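Side-chain contacts in conserved hypothetical protein (Streptococcus pneumoniae, PDB 4QDY), which is of unknown function, built from two YbbR-like domains joined end to end in a largely beta-stranded, elongated chain: residues Ala172-Arg175 / Asn176-Leu180; Ser139-Glu142 / Thr143-Ile147. One frame throughout, in Å; residues are numbered along the deposited sequence.

In the fold
Both contacts lie in the second YbbR-like range, their centres about 11 Å apart. Interaction 1 is the tight reversal after strand 164-173; interaction 2 is the short helix 141-145 and its start, between strands 135-138 and 149-153. Each has a buried aspartate whose carboxylate accepts from the backbone, that of Asp140 from a hydroxyl too, while Arg175 and Asn176 of the first and Gln141 and Asp145 of the second are solvent-exposed. The first is held mainly by backbone bonds, the second by side-chain capping plus helical bonds. They touch directly: Leu180 packs against Thr143, Arg146 and Ile147, and Asp174 lies against the backbone of Arg146, its carboxylate forming only a long, weak ion pair with the guanidinium.

Interaction 1 (Ala172-Arg175 / Asn176-Leu180); sequences AIDR and NGVVL
Asp174 and Val178 close a short hairpin-like reversal built on a type I turn, Asp174 to Gly177, with a G1 bulge at Gly177, where phi is positive (84°). Gly177 N donates to Asp174 O at 2.8 Å, approaching from well above the carbonyl plane. Asp174 N in turn gives a longer bond to Val178 O, 3.2 Å, with the donor tilted from the plane. The carbonyl of Asp174 is thus taken by Gly177, and Val178 N goes instead to the side chain, meeting Asp174 OD1 at 2.7 Å in a fairly straight bond (163°) from above the carboxylate plane. Asn176 N adds a weak bond to the same oxygen. In Asp174 a chi1 of 61° sets CG between the backbone N and carbonyl carbon, swinging OD1 over the loop; the carboxylate also lies against Val178 CB. Further from the turn, Leu180 N gives Ala172 O an almost linear bond of 2.8 Å. Between these two pairs Ile173 and Val179 bridge, and the backbone of Ile173 is hydrogen-bonded to Asp148 and Lys149 of the same chain. At the exposed tip, Asn176 packs on Asn176 of the second subunit. Beside the bridge, the methyls Ile173 CG2 and Val179 CG2 meet at 3.9 Å.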
ATOM      1  N   ALA A 172       2.713   0.430 -14.504  1.00 48.84           N
ATOM      2  CA  ALA A 172       3.307   1.669 -15.008  1.00 48.69           C
ATOM      3  C   ALA A 172       4.764   1.741 -14.580  1.00 52.42           C
ATOM      4  O   ALA A 172       5.048   1.723 -13.381  1.00 51.06           O
ATOM      5  CB  ALA A 172       2.526   2.877 -14.506  1.00 49.47           C
ATOM      6  N   ILE A 173       5.694   1.763 -15.552  1.00 50.38           N
ATOM      7  CA  ILE A 173       7.130   1.789 -15.251  1.00 50.54           C
ATOM      8  C   ILE A 173       7.797   3.044 -15.862  1.00 56.66           C
ATOM      9  O   ILE A 173       7.262   3.650 -16.794  1.00 56.39           O
ATOM     10  CB  ILE A 173       7.869   0.497 -15.722  1.00 53.46           C
ATOM     11  CG1 ILE A 173       7.846   0.327 -17.268  1.00 54.24           C
ATOM     12  CG2 ILE A 173       7.339  -0.748 -14.982  1.00 53.37           C
ATOM     13  CD1 ILE A 173       8.802  -0.728 -17.834  1.00 61.59           C
ATOM     14  N   ASP A 174       8.974   3.418 -15.311  1.00 54.79           N
ATOM     15  CA  ASP A 174       9.781   4.547 -15.777  1.00 55.73           C
ATOM     16  C   ASP A 174      10.868   4.036 -16.742  1.00 61.09           C
ATOM     17  O   ASP A 174      10.939   2.828 -16.988  1.00 60.75           O
ATOM     18  CB  ASP A 174      10.397   5.323 -14.584  1.00 57.54           C
ATOM     19  CG  ASP A 174      11.348   4.577 -13.656  1.00 67.41           C
ATOM     20  OD1 ASP A 174      11.712   3.422 -13.972  1.00 68.18           O
ATOM     21  OD2 ASP A 174      11.766   5.167 -12.636  1.00 72.57           O
ATOM     22  N   ARG A 175      11.710   4.951 -17.275  1.00 58.78           N
ATOM     23  CA  ARG A 175      12.814   4.681 -18.214  1.00 59.45           C
ATOM     24  C   ARG A 175      13.771   3.580 -17.716  1.00 63.38           C
ATOM     25  O   ARG A 175      14.358   2.874 -18.536  1.00 63.62           O
ATOM     26  CB  ARG A 175      13.631   5.961 -18.453  1.00 60.96           C
ATOM     27  CG  ARG A 175      12.898   7.063 -19.216  1.00 72.96           C
ATOM     28  CD  ARG A 175      13.654   8.384 -19.181  1.00 87.33           C
ATOM     29  NE  ARG A 175      14.975   8.307 -19.810  1.00102.51           N
ATOM     30  CZ  ARG A 175      15.844   9.313 -19.858  1.00121.05           C
ATOM     31  NH1 ARG A 175      15.546  10.484 -19.306  1.00110.64           N
ATOM     32  NH2 ARG A 175      17.021   9.154 -20.448  1.00108.89           N
ATOM     33  N   ASN A 176      13.924   3.444 -16.385  1.00 59.41           N
ATOM     34  CA  ASN A 176      14.806   2.468 -15.744  1.00 59.24           C
ATOM     35  C   ASN A 176      14.072   1.143 -15.422  1.00 61.94           C
ATOM     36  O   ASN A 176      14.707   0.199 -14.946  1.00 61.54           O
ATOM     37  CB  ASN A 176      15.387   3.066 -14.461  1.00 61.29           C
ATOM     38  CG  ASN A 176      16.160   4.352 -14.667  1.00 91.90           C
ATOM     39  OD1 ASN A 176      15.982   5.325 -13.927  1.00 89.45           O
ATOM     40  ND2 ASN A 176      16.983   4.420 -15.708  1.00 85.41           N
ATOM     41  N   GLY A 177      12.765   1.090 -15.697  1.00 57.51           N
ATOM     42  CA  GLY A 177      11.929  -0.090 -15.489  1.00 56.55           C
ATOM     43  C   GLY A 177      11.372  -0.288 -14.090  1.00 59.01           C
ATOM     44  O   GLY A 177      11.018  -1.412 -13.725  1.00 58.24           O
ATOM     45  N   VAL A 178      11.258   0.801 -13.309  1.00 54.88           N
ATOM     46  CA  VAL A 178      10.746   0.773 -11.934  1.00 53.76           C
ATOM     47  C   VAL A 178       9.218   0.903 -11.950  1.00 56.03           C
ATOM     48  O   VAL A 178       8.699   1.848 -12.543  1.00 55.64           O
ATOM     49  CB  VAL A 178      11.389   1.890 -11.058  1.00 57.74           C
ATOM     50  CG1 VAL A 178      10.911   1.805  -9.610  1.00 57.00           C
ATOM     51  CG2 VAL A 178      12.911   1.847 -11.123  1.00 58.10           C
ATOM     52  N   VAL A 179       8.512  -0.023 -11.268  1.00 51.45           N
ATOM     53  CA  VAL A 179       7.048  -0.017 -11.134  1.00 50.61           C
ATOM     54  C   VAL A 179       6.684   1.162 -10.218  1.00 53.54           C
ATOM     55  O   VAL A 179       7.085   1.193  -9.051  1.00 53.46           O
ATOM     56  CB  VAL A 179       6.490  -1.379 -10.628  1.00 54.09           C
ATOM     57  CG1 VAL A 179       4.974  -1.332 -10.458  1.00 53.58           C
ATOM     58  CG2 VAL A 179       6.882  -2.515 -11.569  1.00 54.27           C
ATOM     59  N   LEU A 180       5.981   2.152 -10.777  1.00 49.19           N
ATOM     60  CA  LEU A 180       5.623   3.398 -10.101  1.00 48.61           C
ATOM     61  C   LEU A 180       4.269   3.301  -9.367  1.00 51.53           C
ATOM     62  O   LEU A 180       3.375   2.600  -9.850  1.00 50.81           O
ATOM     63  CB  LEU A 180       5.564   4.542 -11.136  1.00 49.14           C
ATOM     64  CG  LEU A 180       6.859   4.855 -11.911  1.00 53.85           C
ATOM     65  CD1 LEU A 180       6.596   5.814 -13.036  1.00 54.68           C
ATOM     66  CD2 LEU A 180       7.951   5.405 -11.002  1.00 55.91           C
TER

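Interaction 2 (Ser139-Glu142 / Thr143-Ile147); sequences SDQE and TLDRI
Asp140 and Thr143 set their side chains at about a right angle to each other where the short helix 141-145 begins, with Asp140 as its N-cap. One carboxylate oxygen does the work. Thr143 N points at Asp140 OD1 nearly along its C-O axis, 2.7 Å away with an angle of 170° at the hydrogen. The hydroxyl of the same threonine reaches that oxygen from another direction, OG1 to Asp140 OD1 at 2.8 Å, well above the carboxylate plane. The hydroxyl gets there because a chi1 of 56° sets OG1 between the backbone N and carbonyl carbon of Thr143, on the side of the cap. Ser139 OG lies 2.6 Å from Thr143 OG1 and is hydrogen-bonded to Pro181 O.

Into the helix, Leu144 N bonds to Asp140 O at 3.1 Å and Asp145 N to Gln141 O at the same length, the i to i+4 backbone bonds of this short helix. Along the exposed side, Gln141 and Asp145 lie one turn apart and their side chains approach at a slant. The bend at chi2 folds the Gln141 chain back over the helix, and its NE2 meets Asp145 OD1 at 3.0 Å. The oxygen lies in the amide plane, yet the amide comes from above the carboxylate, the two planes being turned 41° apart. Leu144 faces the sheet instead, packing on Ile137 and Lys105.

Two donors on one oxygen fix the rotation of the Asp140 carboxylate. Together with its place at the start of a helix and the long, weak pairing of OD2 with Lys98, they would be expected to stabilise its charged form.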
ATOM      1  N   SER A 139      -2.596   8.918 -10.485  1.00 47.28           N
ATOM      2  CA  SER A 139      -1.481   9.060  -9.542  1.00 46.97           C
ATOM      3  C   SER A 139      -1.274  10.538  -9.201  1.00 52.92           C
ATOM      4  O   SER A 139      -2.145  11.360  -9.503  1.00 53.51           O
ATOM      5  CB  SER A 139      -0.203   8.452 -10.128  1.00 49.73           C
ATOM      6  OG  SER A 139       0.857   8.424  -9.188  1.00 56.73           O
ATOM      7  N   ASP A 140      -0.139  10.880  -8.568  1.00 50.24           N
ATOM      8  CA  ASP A 140       0.234  12.266  -8.301  1.00 51.56           C
ATOM      9  C   ASP A 140       0.913  12.799  -9.571  1.00 57.06           C
ATOM     10  O   ASP A 140       1.328  11.991 -10.402  1.00 55.98           O
ATOM     11  CB  ASP A 140       1.115  12.385  -7.040  1.00 53.24           C
ATOM     12  CG  ASP A 140       2.374  11.535  -7.031  1.00 65.14           C
ATOM     13  OD1 ASP A 140       3.226  11.722  -7.928  1.00 66.10           O
ATOM     14  OD2 ASP A 140       2.561  10.764  -6.065  1.00 71.66           O
ATOM     15  N   GLN A 141       1.013  14.127  -9.744  1.00 55.56           N
ATOM     16  CA  GLN A 141       1.607  14.714 -10.949  1.00 56.63           C
ATOM     17  C   GLN A 141       3.114  14.364 -11.080  1.00 61.57           C
ATOM     18  O   GLN A 141       3.594  14.189 -12.205  1.00 61.13           O
ATOM     19  CB  GLN A 141       1.424  16.245 -10.952  1.00 59.25           C
ATOM     20  CG  GLN A 141       1.776  16.927 -12.281  1.00 71.65           C
ATOM     21  CD  GLN A 141       0.921  16.448 -13.432  1.00 89.01           C
ATOM     22  OE1 GLN A 141      -0.308  16.584 -13.433  1.00 85.26           O
ATOM     23  NE2 GLN A 141       1.562  15.906 -14.454  1.00 80.27           N
ATOM     24  N   GLU A 142       3.832  14.238  -9.940  1.00 58.70           N
ATOM     25  CA  GLU A 142       5.271  13.945  -9.875  1.00 58.46           C
ATOM     26  C   GLU A 142       5.601  12.585 -10.514  1.00 61.95           C
ATOM     27  O   GLU A 142       6.455  12.527 -11.401  1.00 61.65           O
ATOM     28  CB  GLU A 142       5.807  13.965  -8.423  1.00 59.63           C
ATOM     29  CG  GLU A 142       5.443  15.182  -7.582  1.00 73.20           C
ATOM     30  CD  GLU A 142       4.072  15.130  -6.932  1.00 98.38           C
ATOM     31  OE1 GLU A 142       3.884  14.305  -6.008  1.00 95.11           O
ATOM     32  OE2 GLU A 142       3.202  15.948  -7.308  1.00 93.92           O
ATOM     33  N   THR A 143       4.926  11.501 -10.072  1.00 58.24           N
ATOM     34  CA  THR A 143       5.165  10.148 -10.588  1.00 57.74           C
ATOM     35  C   THR A 143       4.498   9.963 -11.959  1.00 62.23           C
ATOM     36  O   THR A 143       4.980   9.146 -12.743  1.00 61.96           O
ATOM     37  CB  THR A 143       4.686   9.062  -9.609  1.00 66.15           C
ATOM     38  OG1 THR A 143       3.309   9.260  -9.310  1.00 66.17           O
ATOM     39  CG2 THR A 143       5.499   9.034  -8.317  1.00 65.78           C
ATOM     40  N   LEU A 144       3.425  10.731 -12.259  1.00 59.21           N
ATOM     41  CA  LEU A 144       2.704  10.658 -13.537  1.00 59.44           C
ATOM     42  C   LEU A 144       3.620  11.103 -14.692  1.00 64.42           C
ATOM     43  O   LEU A 144       3.614  10.475 -15.753  1.00 64.09           O
ATOM     44  CB  LEU A 144       1.427  11.521 -13.487  1.00 60.07           C
ATOM     45  CG  LEU A 144       0.293  11.191 -14.462  1.00 64.61           C
ATOM     46  CD1 LEU A 144      -0.402   9.882 -14.081  1.00 63.76           C
ATOM     47  CD2 LEU A 144      -0.756  12.276 -14.434  1.00 67.71           C
ATOM     48  N   ASP A 145       4.437  12.159 -14.461  1.00 61.67           N
ATOM     49  CA  ASP A 145       5.414  12.687 -15.420  1.00 62.17           C
ATOM     50  C   ASP A 145       6.548  11.692 -15.673  1.00 65.32           C
ATOM     51  O   ASP A 145       7.131  11.692 -16.757  1.00 65.69           O
ATOM     52  CB  ASP A 145       6.010  14.019 -14.919  1.00 64.96           C
ATOM     53  CG  ASP A 145       5.056  15.201 -14.878  1.00 77.16           C
ATOM     54  OD1 ASP A 145       4.225  15.331 -15.808  1.00 78.22           O
ATOM     55  OD2 ASP A 145       5.224  16.063 -13.991  1.00 83.49           O
ATOM     56  N   ARG A 146       6.857  10.852 -14.668  1.00 60.64           N
ATOM     57  CA  ARG A 146       7.928   9.857 -14.710  1.00 59.66           C
ATOM     58  C   ARG A 146       7.519   8.557 -15.423  1.00 61.90           C
ATOM     59  O   ARG A 146       8.366   7.678 -15.582  1.00 61.10           O
ATOM     60  CB  ARG A 146       8.389   9.501 -13.293  1.00 60.25           C
ATOM     61  CG  ARG A 146       9.047  10.640 -12.528  1.00 73.81           C
ATOM     62  CD  ARG A 146      10.254  10.126 -11.779  1.00 88.72           C
ATOM     63  NE  ARG A 146       9.919   9.023 -10.877  1.00102.16           N
ATOM     64  CZ  ARG A 146      10.817   8.248 -10.283  1.00120.86           C
ATOM     65  NH1 ARG A 146      12.114   8.427 -10.509  1.00111.71           N
ATOM     66  NH2 ARG A 146      10.427   7.269  -9.478  1.00108.29           N
ATOM     67  N   ILE A 147       6.248   8.426 -15.847  1.00 57.80           N
ATOM     68  CA  ILE A 147       5.783   7.220 -16.536  1.00 57.05           C
ATOM     69  C   ILE A 147       6.336   7.228 -17.967  1.00 60.91           C
ATOM     70  O   ILE A 147       6.164   8.204 -18.703  1.00 61.27           O
ATOM     71  CB  ILE A 147       4.238   7.077 -16.515  1.00 60.17           C
ATOM     72  CG1 ILE A 147       3.700   7.111 -15.064  1.00 60.26           C
ATOM     73  CG2 ILE A 147       3.805   5.785 -17.233  1.00 60.65           C
ATOM     74  CD1 ILE A 147       2.207   7.180 -14.912  1.00 67.64           C
TER